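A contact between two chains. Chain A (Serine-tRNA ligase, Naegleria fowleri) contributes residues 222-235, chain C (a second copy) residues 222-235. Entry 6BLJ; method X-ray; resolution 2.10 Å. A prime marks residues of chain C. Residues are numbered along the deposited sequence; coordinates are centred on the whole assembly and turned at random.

Chain A 222-235: VRMNLALQNYAIDF
Chain C, residues 222-235: VRMNLALQNYAIDF

Two copies of one helix, residues 222-235 in each chain, pack nearly antiparallel: their N-to-C directions differ by 156° and their axes approach to 10.6 Å. Phi/psi stay near -62/-43 throughout, and i to i+4 N-to-O bonds run through both segments, so the helical backbone largely satisfies itself. In register, the CA atoms of Leu226 and Asn230′ lie 6.7 Å apart, those of Asn230 and Leu226′ 6.8 Å; farther out, Arg223 pairs with Ile233′ and Ile233 with Arg223′.

Leucine supplies the knobs. Leu226, with chi1 -94° and chi2 t, sits among Leu226′, Gln229′, Asn230′ and Ile233′, and Leu226′ (chi1 -111°, chi2 t) enters the equivalent hole. The knobs meet CD2 to CD2 at 3.6 Å between Leu226 and Leu226′, while Leu226 CD1 reaches Ile233′ CD1 at 3.4 Å and Ile233 CD1 reaches Leu226′ CD1 at 3.5 Å. Both isoleucines are m, t.

Several side-chain amide groups within this packing find a partner or a water. Asn230 and Asn230′ share chi1 t, but chi2 is 144° in one and -39° in the other. This amide flip breaks the twofold likeness and lets Asn230′ ND2 donate to Asn230 OD1 at 3.2 Å, with an N-H...O angle of 138°. Asn230 ND2 gives a weak bond of 3.3 Å to a water whose own donation, 2.8 Å, goes to Arg223′ O. A second water accepts from Gln229 NE2 and Gln229′ NE2, each at 2.8 Å, bridging two m, t side chains.

The charged ends are looser. Arg223 NH1 and Asp234′ OD1 stand 4.4 Å apart, as do Arg223′ NH1 and Asp234 OD1, beyond a salt bridge; both NH1 atoms and both aspartate OD2 atoms are satisfied elsewhere in the structure.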

# COMPACT_ATOMS: atom_id res chain seq x y z
N VAL A 222 28.59 17.04 -3.03
CA VAL A 222 27.82 17.07 -4.28
C VAL A 222 28.75 16.90 -5.48
O VAL A 222 28.47 16.12 -6.40
CB VAL A 222 27.03 18.39 -4.38
CG1 VAL A 222 26.31 18.49 -5.74
CG2 VAL A 222 26.03 18.53 -3.22
N ARG A 223 29.86 17.64 -5.50
CA ARG A 223 30.78 17.51 -6.63
C ARG A 223 31.37 16.10 -6.71
O ARG A 223 31.57 15.57 -7.80
CB ARG A 223 31.89 18.57 -6.55
CG ARG A 223 31.38 20.00 -6.65
CD ARG A 223 32.50 20.99 -6.95
NE ARG A 223 33.55 20.96 -5.94
CZ ARG A 223 34.81 20.62 -6.16
NH1 ARG A 223 35.23 20.30 -7.39
NH2 ARG A 223 35.68 20.62 -5.15
N MET A 224 31.61 15.47 -5.56
CA MET A 224 32.08 14.09 -5.59
C MET A 224 30.98 13.13 -6.04
O MET A 224 31.27 12.09 -6.65
CB MET A 224 32.61 13.67 -4.22
CG MET A 224 33.35 12.34 -4.26
SD MET A 224 34.14 11.85 -2.71
CE MET A 224 35.53 12.95 -2.67
N ASN A 225 29.73 13.42 -5.70
CA ASN A 225 28.61 12.61 -6.17
C ASN A 225 28.59 12.57 -7.69
O ASN A 225 28.49 11.50 -8.30
CB ASN A 225 27.29 13.17 -5.63
CG ASN A 225 26.19 12.11 -5.50
OD1 ASN A 225 26.46 10.93 -5.33
ND2 ASN A 225 24.94 12.54 -5.61
N LEU A 226 28.70 13.76 -8.30
CA LEU A 226 28.77 13.84 -9.76
C LEU A 226 30.02 13.17 -10.30
O LEU A 226 29.96 12.52 -11.35
CB LEU A 226 28.74 15.29 -10.22
CG LEU A 226 27.41 15.91 -10.59
CD1 LEU A 226 27.69 17.25 -11.22
CD2 LEU A 226 26.72 15.00 -11.60
N ALA A 227 31.17 13.37 -9.64
CA ALA A 227 32.40 12.76 -10.13
C ALA A 227 32.26 11.24 -10.23
O ALA A 227 32.70 10.64 -11.21
CB ALA A 227 33.58 13.17 -9.23
N LEU A 228 31.63 10.62 -9.22
CA LEU A 228 31.43 9.17 -9.24
C LEU A 228 30.58 8.75 -10.42
O LEU A 228 30.86 7.73 -11.07
CB LEU A 228 30.79 8.71 -7.94
CG LEU A 228 31.63 8.26 -6.74
CD1 LEU A 228 30.71 8.00 -5.55
CD2 LEU A 228 32.44 7.01 -7.08
N GLN A 229 29.50 9.49 -10.69
CA GLN A 229 28.63 9.17 -11.81
C GLN A 229 29.38 9.33 -13.13
O GLN A 229 29.30 8.48 -14.01
CB GLN A 229 27.40 10.08 -11.80
CG GLN A 229 26.42 9.80 -10.68
CD GLN A 229 25.45 10.94 -10.52
OE1 GLN A 229 25.28 11.49 -9.44
NE2 GLN A 229 24.83 11.33 -11.63
N ASN A 230 30.10 10.46 -13.28
CA ASN A 230 30.82 10.74 -14.52
C ASN A 230 31.90 9.69 -14.78
O ASN A 230 32.08 9.22 -15.91
CB ASN A 230 31.43 12.13 -14.42
CG ASN A 230 31.70 12.77 -15.77
OD1 ASN A 230 31.55 13.97 -15.94
ND2 ASN A 230 32.12 11.96 -16.74
N TYR A 231 32.66 9.34 -13.74
CA TYR A 231 33.71 8.34 -13.87
C TYR A 231 33.11 6.96 -14.17
O TYR A 231 33.59 6.25 -15.05
CB TYR A 231 34.55 8.30 -12.59
CG TYR A 231 35.52 7.14 -12.49
CD1 TYR A 231 36.39 6.86 -13.54
CD2 TYR A 231 35.57 6.33 -11.36
CE1 TYR A 231 37.28 5.79 -13.48
CE2 TYR A 231 36.47 5.25 -11.28
CZ TYR A 231 37.32 4.99 -12.36
OH TYR A 231 38.20 3.94 -12.32
N ALA A 232 32.05 6.59 -13.46
CA ALA A 232 31.42 5.29 -13.67
C ALA A 232 30.97 5.13 -15.12
O ALA A 232 31.20 4.08 -15.74
CB ALA A 232 30.23 5.12 -12.73
N ILE A 233 30.33 6.16 -15.67
CA ILE A 233 29.86 6.07 -17.05
C ILE A 233 31.04 5.99 -18.02
O ILE A 233 31.02 5.20 -18.98
CB ILE A 233 28.92 7.26 -17.34
CG1 ILE A 233 27.59 7.02 -16.61
CG2 ILE A 233 28.69 7.45 -18.83
CD1 ILE A 233 26.83 8.26 -16.32
N ASP A 234 32.08 6.80 -17.80
CA ASP A 234 33.28 6.69 -18.64
C ASP A 234 33.89 5.30 -18.53
O ASP A 234 34.25 4.67 -19.54
CB ASP A 234 34.31 7.74 -18.24
CG ASP A 234 33.95 9.11 -18.73
OD1 ASP A 234 32.99 9.21 -19.53
OD2 ASP A 234 34.64 10.08 -18.34
N PHE A 235 34.01 4.80 -17.30
CA PHE A 235 34.57 3.47 -17.03
C PHE A 235 33.84 2.39 -17.83
O PHE A 235 34.47 1.59 -18.52
CB PHE A 235 34.46 3.23 -15.52
CG PHE A 235 35.04 1.94 -15.02
CD1 PHE A 235 36.38 1.84 -14.71
CD2 PHE A 235 34.22 0.84 -14.80
CE1 PHE A 235 36.91 0.66 -14.21
CE2 PHE A 235 34.75 -0.34 -14.31
CZ PHE A 235 36.09 -0.42 -14.00
N VAL C 222 24.05 11.10 -23.58
CA VAL C 222 24.03 10.91 -22.13
C VAL C 222 25.26 11.56 -21.51
O VAL C 222 25.18 12.28 -20.51
CB VAL C 222 23.95 9.42 -21.76
CG1 VAL C 222 24.03 9.24 -20.21
CG2 VAL C 222 22.69 8.76 -22.31
N ARG C 223 26.43 11.28 -22.09
CA ARG C 223 27.67 11.84 -21.57
C ARG C 223 27.66 13.37 -21.67
O ARG C 223 28.19 14.06 -20.79
CB ARG C 223 28.87 11.23 -22.29
CG ARG C 223 28.99 9.73 -22.05
CD ARG C 223 30.35 9.20 -22.46
NE ARG C 223 30.60 9.41 -23.88
CZ ARG C 223 31.56 10.20 -24.36
NH1 ARG C 223 32.34 10.87 -23.52
NH2 ARG C 223 31.73 10.33 -25.67
N MET C 224 27.06 13.91 -22.73
CA MET C 224 26.96 15.37 -22.83
C MET C 224 25.99 15.92 -21.80
O MET C 224 26.20 17.01 -21.26
CB MET C 224 26.51 15.80 -24.23
CG MET C 224 26.69 17.31 -24.46
SD MET C 224 26.32 17.83 -26.15
CE MET C 224 27.73 17.18 -27.02
N ASN C 225 24.92 15.17 -21.51
CA ASN C 225 23.99 15.58 -20.46
C ASN C 225 24.72 15.75 -19.14
O ASN C 225 24.61 16.79 -18.47
CB ASN C 225 22.87 14.52 -20.32
CG ASN C 225 21.56 15.11 -19.80
OD1 ASN C 225 21.29 16.29 -19.99
ND2 ASN C 225 20.73 14.28 -19.18
N LEU C 226 25.53 14.75 -18.77
CA LEU C 226 26.33 14.83 -17.56
C LEU C 226 27.34 15.97 -17.63
O LEU C 226 27.55 16.69 -16.65
CB LEU C 226 27.08 13.52 -17.31
CG LEU C 226 26.63 12.70 -16.12
CD1 LEU C 226 27.62 11.61 -15.89
CD2 LEU C 226 26.53 13.60 -14.90
N ALA C 227 27.99 16.13 -18.79
CA ALA C 227 28.98 17.19 -18.94
C ALA C 227 28.37 18.55 -18.64
O ALA C 227 28.98 19.36 -17.94
CB ALA C 227 29.57 17.15 -20.35
N LEU C 228 27.14 18.79 -19.13
CA LEU C 228 26.47 20.06 -18.85
C LEU C 228 26.26 20.26 -17.36
O LEU C 228 26.48 21.36 -16.83
CB LEU C 228 25.11 20.13 -19.56
CG LEU C 228 24.97 20.74 -20.95
CD1 LEU C 228 23.56 20.51 -21.44
CD2 LEU C 228 25.25 22.24 -20.90
N GLN C 229 25.79 19.22 -16.67
CA GLN C 229 25.57 19.31 -15.23
C GLN C 229 26.88 19.55 -14.50
O GLN C 229 26.97 20.43 -13.63
CB GLN C 229 24.92 18.02 -14.71
CG GLN C 229 23.48 17.81 -15.12
CD GLN C 229 23.08 16.37 -14.91
OE1 GLN C 229 22.61 15.70 -15.83
NE2 GLN C 229 23.35 15.86 -13.71
N ASN C 230 27.91 18.77 -14.85
CA ASN C 230 29.20 18.88 -14.19
C ASN C 230 29.82 20.25 -14.42
O ASN C 230 30.35 20.87 -13.49
CB ASN C 230 30.12 17.77 -14.68
CG ASN C 230 31.24 17.46 -13.71
OD1 ASN C 230 31.80 18.37 -13.08
ND2 ASN C 230 31.57 16.18 -13.58
N TYR C 231 29.75 20.74 -15.66
CA TYR C 231 30.29 22.06 -15.97
C TYR C 231 29.49 23.17 -15.28
O TYR C 231 30.08 24.10 -14.73
CB TYR C 231 30.31 22.27 -17.49
CG TYR C 231 30.62 23.69 -17.92
CD1 TYR C 231 31.73 24.37 -17.41
CD2 TYR C 231 29.82 24.34 -18.86
CE1 TYR C 231 32.02 25.67 -17.80
CE2 TYR C 231 30.10 25.64 -19.26
CZ TYR C 231 31.19 26.30 -18.73
OH TYR C 231 31.46 27.58 -19.13
N ALA C 232 28.15 23.08 -15.30
CA ALA C 232 27.32 24.12 -14.69
C ALA C 232 27.64 24.28 -13.21
O ALA C 232 27.71 25.41 -12.70
CB ALA C 232 25.84 23.79 -14.87
N ILE C 233 27.79 23.17 -12.50
CA ILE C 233 28.08 23.21 -11.08
C ILE C 233 29.46 23.82 -10.82
O ILE C 233 29.62 24.66 -9.93
CB ILE C 233 27.91 21.80 -10.49
CG1 ILE C 233 26.41 21.53 -10.34
CG2 ILE C 233 28.67 21.64 -9.18
CD1 ILE C 233 26.06 20.09 -10.32
N ASP C 234 30.47 23.42 -11.61
CA ASP C 234 31.78 24.06 -11.50
C ASP C 234 31.69 25.55 -11.78
O ASP C 234 32.28 26.38 -11.07
CB ASP C 234 32.77 23.42 -12.48
CG ASP C 234 33.23 22.05 -12.05
OD1 ASP C 234 32.93 21.64 -10.91
OD2 ASP C 234 33.91 21.39 -12.87
N PHE C 235 30.96 25.91 -12.83
CA PHE C 235 30.79 27.30 -13.23
C PHE C 235 30.24 28.13 -12.07
O PHE C 235 30.77 29.19 -11.74
CB PHE C 235 29.86 27.34 -14.44
CG PHE C 235 29.65 28.70 -15.04
CD1 PHE C 235 30.52 29.19 -16.01
CD2 PHE C 235 28.57 29.48 -14.65
CE1 PHE C 235 30.32 30.43 -16.58
CE2 PHE C 235 28.36 30.73 -15.21
CZ PHE C 235 29.23 31.21 -16.18
O HOH W 1 23.04 13.38 -12.41
O HOH W 2 30.46 13.22 -19.29